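Local coordinates for restriction endonuclease EcoP15I, modification subunit (Escherichia coli, PDB 4ZCF) that methylates one adenine of the asymmetric DNA site 5'-CAGCAG-3' as a homodimer and, together with the Res subunit, supports DNA restriction, at the interface of chains A and B. Numbering follows the deposited sequence. Chains: chain A/B, Restriction endonuclease EcoP15I, modification subunit.

The interface of chains A and B. Residues chain A 30, 170-172; chain B 53-54, 56.
A helix-capping contact within the Mod homodimer joins B:Glu54 and B:Tyr56 to A:Ser170, A:His171 and A:Ser172, a small mixed patch, polar at the carboxylate and apolar at the tyrosine ring, with 168 Å² of hidden surface summed over both sides; it probably contributes to holding the two Mod subunits together in an interface that is not an exact two-fold. The carboxylate of B:Glu54 reaches the first turn of helix 171-188: OE2 accepts a hydrogen bond from the backbone N of A:His171 at 2.7 Å, through its syn lone pair and nearly straight, 163° at the hydrogen. OE1 of B:Glu54 accepts weak bonds from the backbone N and the hydroxyl OG of A:Ser172, each at 3.4 Å. The first-turn N-H groups have no carbonyl partner within the helix, so the B:Glu54 carboxylate takes the place of one; the partial positive end of the helix would probably stabilise its negative charge. B:Glu54 gets there with CG anti to its own backbone N (chi1 -163°) and a bend at chi2. On the helix side, the hydroxyls A:Ser170 OG and A:Ser172 OG are hydrogen-bonded at 3.0 Å, which ties the residue before the helix to its first turn, while A:Ser170 CB packs against B:Glu54 CD at 3.7 Å. A:His171 lies between B:Glu54 and B:Tyr56; its ring plane is turned 26° from that of the B:Glu54 carboxylate, its CB sits 4.0 Å above the centre of the B:Tyr56 ring, and its CD2 meets B:Tyr56 CE1 at 3.4 Å. In the fold, the N-terminus of chain A helix 171-188 thus faces the chain B loop that leads into strand 56-59.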
ATOM      1  N   ASP A  30      25.945  11.712 -12.680  1.00 47.87           N
ATOM      2  CA  ASP A  30      25.333  10.837 -11.673  1.00 46.07           C
ATOM      3  C   ASP A  30      25.928  11.026 -10.255  1.00 47.05           C
ATOM      4  O   ASP A  30      26.749  11.920 -10.072  1.00 45.51           O
ATOM      5  CB  ASP A  30      25.266   9.367 -12.173  1.00 46.52           C
ATOM      6  CG  ASP A  30      26.554   8.568 -12.118  1.00 52.80           C
ATOM      7  OD1 ASP A  30      27.567   9.106 -11.631  1.00 53.99           O
ATOM      8  OD2 ASP A  30      26.523   7.367 -12.468  1.00 58.91           O
ATOM      9  N   SER A 170      23.244   1.221 -11.047  1.00 45.47           N
ATOM     10  CA  SER A 170      22.459   2.452 -11.098  1.00 43.04           C
ATOM     11  C   SER A 170      21.066   2.249 -10.461  1.00 45.58           C
ATOM     12  O   SER A 170      20.690   1.125 -10.134  1.00 46.06           O
ATOM     13  CB  SER A 170      22.316   2.892 -12.550  1.00 44.47           C
ATOM     14  OG  SER A 170      21.460   1.992 -13.234  1.00 52.59           O
ATOM     15  N   HIS A 171      20.300   3.333 -10.312  1.00 41.10           N
ATOM     16  CA  HIS A 171      18.948   3.311  -9.764  1.00 40.41           C
ATOM     17  C   HIS A 171      18.042   2.466 -10.630  1.00 44.37           C
ATOM     18  O   HIS A 171      17.251   1.685 -10.103  1.00 46.34           O
ATOM     19  CB  HIS A 171      18.381   4.738  -9.659  1.00 40.99           C
ATOM     20  CG  HIS A 171      19.044   5.603  -8.635  1.00 43.08           C
ATOM     21  ND1 HIS A 171      18.919   5.343  -7.287  1.00 44.27           N
ATOM     22  CD2 HIS A 171      19.724   6.758  -8.794  1.00 43.90           C
ATOM     23  CE1 HIS A 171      19.579   6.308  -6.673  1.00 43.26           C
ATOM     24  NE2 HIS A 171      20.080   7.185  -7.542  1.00 43.50           N
ATOM     25  N   SER A 172      18.160   2.601 -11.957  1.00 40.12           N
ATOM     26  CA  SER A 172      17.376   1.819 -12.920  1.00 38.88           C
ATOM     27  C   SER A 172      17.692   0.324 -12.849  1.00 40.77           C
ATOM     28  O   SER A 172      16.762  -0.473 -12.887  1.00 39.77           O
ATOM     29  CB  SER A 172      17.516   2.366 -14.337  1.00 41.69           C
ATOM     30  OG  SER A 172      18.865   2.528 -14.726  1.00 47.95           O
TER
ATOM     31  N   LYS B  53      25.755   4.672 -16.514  1.00 52.11           N
ATOM     32  CA  LYS B  53      24.798   3.691 -17.029  1.00 51.60           C
ATOM     33  C   LYS B  53      23.367   4.055 -16.572  1.00 54.44           C
ATOM     34  O   LYS B  53      22.392   3.432 -17.016  1.00 53.82           O
ATOM     35  CB  LYS B  53      25.184   2.287 -16.583  1.00 52.51           C
ATOM     36  N   GLU B  54      23.253   5.121 -15.728  1.00 50.02           N
ATOM     37  CA  GLU B  54      22.013   5.670 -15.167  1.00 48.52           C
ATOM     38  C   GLU B  54      21.035   6.116 -16.237  1.00 52.20           C
ATOM     39  O   GLU B  54      21.426   6.777 -17.197  1.00 53.58           O
ATOM     40  CB  GLU B  54      22.323   6.823 -14.181  1.00 49.38           C
ATOM     41  CG  GLU B  54      21.185   7.212 -13.247  1.00 54.59           C
ATOM     42  CD  GLU B  54      20.504   6.060 -12.540  1.00 57.18           C
ATOM     43  OE1 GLU B  54      19.558   5.484 -13.121  1.00 49.73           O
ATOM     44  OE2 GLU B  54      20.944   5.704 -11.427  1.00 40.53           O
ATOM     45  N   TYR B  56      17.047   7.075 -15.529  1.00 47.93           N
ATOM     46  CA  TYR B  56      15.830   7.176 -14.730  1.00 46.58           C
ATOM     47  C   TYR B  56      15.398   8.637 -14.595  1.00 49.41           C
ATOM     48  O   TYR B  56      16.225   9.560 -14.717  1.00 48.03           O
ATOM     49  CB  TYR B  56      15.983   6.471 -13.349  1.00 47.01           C
ATOM     50  CG  TYR B  56      16.377   7.357 -12.182  1.00 49.27           C
ATOM     51  CD1 TYR B  56      17.655   7.905 -12.095  1.00 50.76           C
ATOM     52  CD2 TYR B  56      15.483   7.625 -11.146  1.00 50.98           C
ATOM     53  CE1 TYR B  56      18.022   8.732 -11.032  1.00 49.17           C
ATOM     54  CE2 TYR B  56      15.843   8.444 -10.069  1.00 52.05           C
ATOM     55  CZ  TYR B  56      17.120   8.990 -10.012  1.00 57.49           C
ATOM     56  OH  TYR B  56      17.509   9.800  -8.962  1.00 58.37           O
TER